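Local coordinates for halogenase (Chondromyces crocatus, PDB 3E1T), which is an FAD-dependent halogenase that probably chlorinates a precursor of the myxobacterial product chondrochloren, at residues F215-W221 with V232-S237. Residues are numbered along the deposited sequence; the frame is centred on the assembly and turned at random.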
ATOM      1  N   PHE A 215      -6.481  19.450  -6.457  1.00 32.06           N
ATOM      2  CA  PHE A 215      -7.145  20.393  -7.366  1.00 32.21           C
ATOM      3  C   PHE A 215      -8.650  20.160  -7.300  1.00 32.32           C
ATOM      4  O   PHE A 215      -9.118  19.463  -6.394  1.00 32.21           O
ATOM      5  CB  PHE A 215      -6.589  20.310  -8.788  1.00 32.24           C
ATOM      6  CG  PHE A 215      -6.940  19.044  -9.528  1.00 32.04           C
ATOM      7  CD1 PHE A 215      -7.775  19.095 -10.648  1.00 32.02           C
ATOM      8  CD2 PHE A 215      -6.413  17.814  -9.136  1.00 31.84           C
ATOM      9  CE1 PHE A 215      -8.087  17.954 -11.359  1.00 31.12           C
ATOM     10  CE2 PHE A 215      -6.723  16.647  -9.845  1.00 31.01           C
ATOM     11  CZ  PHE A 215      -7.563  16.717 -10.955  1.00 31.97           C
ATOM     12  N   GLN A 216      -9.424  20.735  -8.223  1.00 32.45           N
ATOM     13  CA  GLN A 216     -10.879  20.739  -8.027  1.00 32.37           C
ATOM     14  C   GLN A 216     -11.517  19.352  -8.081  1.00 32.01           C
ATOM     15  O   GLN A 216     -12.540  19.116  -7.436  1.00 32.22           O
ATOM     16  CB  GLN A 216     -11.601  21.677  -8.998  1.00 32.92           C
ATOM     17  CG  GLN A 216     -13.007  22.000  -8.516  1.00 34.03           C
ATOM     18  CD  GLN A 216     -13.722  23.013  -9.359  1.00 37.78           C
ATOM     19  OE1 GLN A 216     -14.199  24.025  -8.837  1.00 40.24           O
ATOM     20  NE2 GLN A 216     -13.824  22.753 -10.670  1.00 36.29           N
ATOM     21  N   ASP A 217     -10.939  18.458  -8.880  1.00 31.70           N
ATOM     22  CA  ASP A 217     -11.540  17.136  -9.123  1.00 31.22           C
ATOM     23  C   ASP A 217     -10.792  15.978  -8.435  1.00 30.85           C
ATOM     24  O   ASP A 217     -11.091  14.801  -8.679  1.00 31.45           O
ATOM     25  CB  ASP A 217     -11.672  16.877 -10.630  1.00 31.35           C
ATOM     26  CG  ASP A 217     -12.864  17.608 -11.259  1.00 31.87           C
ATOM     27  OD1 ASP A 217     -13.613  18.297 -10.545  1.00 31.69           O
ATOM     28  OD2 ASP A 217     -13.064  17.464 -12.476  1.00 33.47           O
ATOM     29  N   GLY A 218      -9.840  16.302  -7.570  1.00 29.66           N
ATOM     30  CA  GLY A 218      -9.058  15.269  -6.882  1.00 28.96           C
ATOM     31  C   GLY A 218      -7.667  15.732  -6.566  1.00 28.67           C
ATOM     32  O   GLY A 218      -7.472  16.876  -6.161  1.00 28.32           O
ATOM     33  N   TRP A 219      -6.691  14.850  -6.747  1.00 27.87           N
ATOM     34  CA  TRP A 219      -5.307  15.205  -6.463  1.00 28.22           C
ATOM     35  C   TRP A 219      -4.323  14.442  -7.332  1.00 28.06           C
ATOM     36  O   TRP A 219      -4.646  13.386  -7.869  1.00 28.43           O
ATOM     37  CB  TRP A 219      -4.969  15.047  -4.964  1.00 28.16           C
ATOM     38  CG  TRP A 219      -5.058  13.634  -4.432  1.00 27.78           C
ATOM     39  CD1 TRP A 219      -6.184  12.992  -4.004  1.00 28.20           C
ATOM     40  CD2 TRP A 219      -3.974  12.710  -4.246  1.00 27.49           C
ATOM     41  NE1 TRP A 219      -5.871  11.719  -3.575  1.00 27.26           N
ATOM     42  CE2 TRP A 219      -4.526  11.519  -3.718  1.00 27.00           C
ATOM     43  CE3 TRP A 219      -2.600  12.764  -4.495  1.00 28.22           C
ATOM     44  CZ2 TRP A 219      -3.749  10.390  -3.435  1.00 28.21           C
ATOM     45  CZ3 TRP A 219      -1.820  11.645  -4.206  1.00 28.56           C
ATOM     46  CH2 TRP A 219      -2.400  10.472  -3.680  1.00 28.01           C
ATOM     47  N   PHE A 220      -3.125  15.004  -7.471  1.00 28.39           N
ATOM     48  CA  PHE A 220      -2.055  14.419  -8.270  1.00 28.65           C
ATOM     49  C   PHE A 220      -0.924  13.932  -7.381  1.00 29.13           C
ATOM     50  O   PHE A 220      -0.627  14.546  -6.351  1.00 29.58           O
ATOM     51  CB  PHE A 220      -1.477  15.473  -9.220  1.00 29.05           C
ATOM     52  CG  PHE A 220      -2.108  15.502 -10.570  1.00 28.55           C
ATOM     53  CD1 PHE A 220      -1.676  14.634 -11.569  1.00 29.61           C
ATOM     54  CD2 PHE A 220      -3.103  16.427 -10.861  1.00 29.41           C
ATOM     55  CE1 PHE A 220      -2.252  14.663 -12.839  1.00 29.92           C
ATOM     56  CE2 PHE A 220      -3.692  16.475 -12.118  1.00 30.39           C
ATOM     57  CZ  PHE A 220      -3.264  15.598 -13.120  1.00 30.39           C
ATOM     58  N   TRP A 221      -0.290  12.832  -7.771  1.00 29.22           N
ATOM     59  CA  TRP A 221       1.057  12.542  -7.288  1.00 29.88           C
ATOM     60  C   TRP A 221       2.070  12.825  -8.388  1.00 30.49           C
ATOM     61  O   TRP A 221       1.736  12.788  -9.580  1.00 30.77           O
ATOM     62  CB  TRP A 221       1.201  11.112  -6.748  1.00 29.49           C
ATOM     63  CG  TRP A 221       1.332  10.021  -7.794  1.00 29.01           C
ATOM     64  CD1 TRP A 221       2.445   9.711  -8.526  1.00 29.49           C
ATOM     65  CD2 TRP A 221       0.324   9.068  -8.178  1.00 28.59           C
ATOM     66  NE1 TRP A 221       2.187   8.646  -9.367  1.00 28.88           N
ATOM     67  CE2 TRP A 221       0.898   8.225  -9.163  1.00 27.97           C
ATOM     68  CE3 TRP A 221      -1.013   8.858  -7.802  1.00 28.68           C
ATOM     69  CZ2 TRP A 221       0.186   7.183  -9.766  1.00 29.28           C
ATOM     70  CZ3 TRP A 221      -1.720   7.812  -8.393  1.00 29.10           C
ATOM     71  CH2 TRP A 221      -1.118   6.990  -9.378  1.00 29.47           C
ATOM     72  N   VAL A 232       3.417  10.168 -12.751  1.00 31.75           N
ATOM     73  CA  VAL A 232       2.424  11.213 -12.529  1.00 31.21           C
ATOM     74  C   VAL A 232       1.019  10.632 -12.622  1.00 30.81           C
ATOM     75  O   VAL A 232       0.634  10.048 -13.649  1.00 30.48           O
ATOM     76  CB  VAL A 232       2.561  12.404 -13.525  1.00 31.05           C
ATOM     77  CG1 VAL A 232       1.536  13.500 -13.193  1.00 31.27           C
ATOM     78  CG2 VAL A 232       3.986  13.002 -13.488  1.00 32.44           C
ATOM     79  N   GLY A 233       0.249  10.815 -11.559  1.00 29.73           N
ATOM     80  CA  GLY A 233      -1.076  10.221 -11.489  1.00 29.20           C
ATOM     81  C   GLY A 233      -2.108  11.144 -10.903  1.00 28.68           C
ATOM     82  O   GLY A 233      -1.820  11.874  -9.947  1.00 28.61           O
ATOM     83  N   ALA A 234      -3.298  11.123 -11.499  1.00 27.85           N
ATOM     84  CA  ALA A 234      -4.460  11.842 -10.982  1.00 27.07           C
ATOM     85  C   ALA A 234      -5.375  10.845 -10.272  1.00 26.97           C
ATOM     86  O   ALA A 234      -5.706   9.782 -10.825  1.00 25.73           O
ATOM     87  CB  ALA A 234      -5.195  12.527 -12.106  1.00 27.47           C
ATOM     88  N   VAL A 235      -5.715  11.167  -9.027  1.00 26.27           N
ATOM     89  CA  VAL A 235      -6.637  10.371  -8.224  1.00 25.97           C
ATOM     90  C   VAL A 235      -7.936  11.191  -8.192  1.00 26.86           C
ATOM     91  O   VAL A 235      -7.981  12.272  -7.593  1.00 26.07           O
ATOM     92  CB  VAL A 235      -6.095  10.121  -6.793  1.00 25.78           C
ATOM     93  CG1 VAL A 235      -7.114   9.386  -5.936  1.00 24.10           C
ATOM     94  CG2 VAL A 235      -4.744   9.342  -6.832  1.00 25.38           C
ATOM     95  N   VAL A 236      -8.964  10.686  -8.877  1.00 27.54           N
ATOM     96  CA  VAL A 236     -10.241  11.389  -9.037  1.00 28.36           C
ATOM     97  C   VAL A 236     -11.410  10.485  -8.579  1.00 29.66           C
ATOM     98  O   VAL A 236     -11.180   9.375  -8.106  1.00 28.66           O
ATOM     99  CB  VAL A 236     -10.408  11.911 -10.505  1.00 28.58           C
ATOM    100  CG1 VAL A 236      -9.282  12.914 -10.867  1.00 26.59           C
ATOM    101  CG2 VAL A 236     -10.412  10.770 -11.515  1.00 29.14           C
ATOM    102  N   SER A 237     -12.649  10.969  -8.686  1.00 31.03           N
ATOM    103  CA  SER A 237     -13.813  10.189  -8.283  1.00 32.66           C
ATOM    104  C   SER A 237     -14.057   9.006  -9.214  1.00 33.97           C
ATOM    105  O   SER A 237     -13.867   9.103 -10.428  1.00 33.91           O
ATOM    106  CB  SER A 237     -15.070  11.065  -8.228  1.00 32.05           C
ATOM    107  OG  SER A 237     -15.663  11.161  -9.519  1.00 34.00           O
TER
HETATM  108  O   HOH W   1     -13.396  13.741  -9.824  1.00 29.75           O
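With CG set between the backbone N and the carbonyl carbon (chi1 64° in Trp219, 78° in Trp221), both indoles lean across the antiparallel partner strand, Trp219 over Val235 and Trp221 over Gly233. Gly233 CA sits 3.5 Å from the centroid of the Trp221 six-membered ring, almost on its normal, a CH-pi contact possible with the indole placed here because Gly233 has no CB, which would run into CZ2. Val235 touches both tryptophans: its CB lies over the five-membered ring of Trp219, while CG2 meets Trp221 CZ3 at the ring edge, 3.7 Å away. On the other face of the sheet Ala234 CB approaches the Phe220 ring face, 3.7 Å from CE1. Paired backbone bonds fix this register, the straightest from Val235 N to Trp219 O at 2.7 Å; beyond them a water donates to Asp217 O and accepts from Ser237 N. The Trp221 side chain also lines the FAD pocket, about 4 Å from the bound FAD at the nearest atoms. Were Trp221 replaced by an alanine, Gly233 and one flank of Val235 would probably lose their cover, Ser231 OG its indole N-H partner and FAD this contact. The hairpin of strands 218-224 and 229-237 lies between strands 210-215 and 189-197 in the large mixed sheet; helices 248-257 and 260-266 pack on its Phe220 face, and Tyr366 OH of helix 340-368 is hydrogen-bonded to Trp219 NE1 on the other.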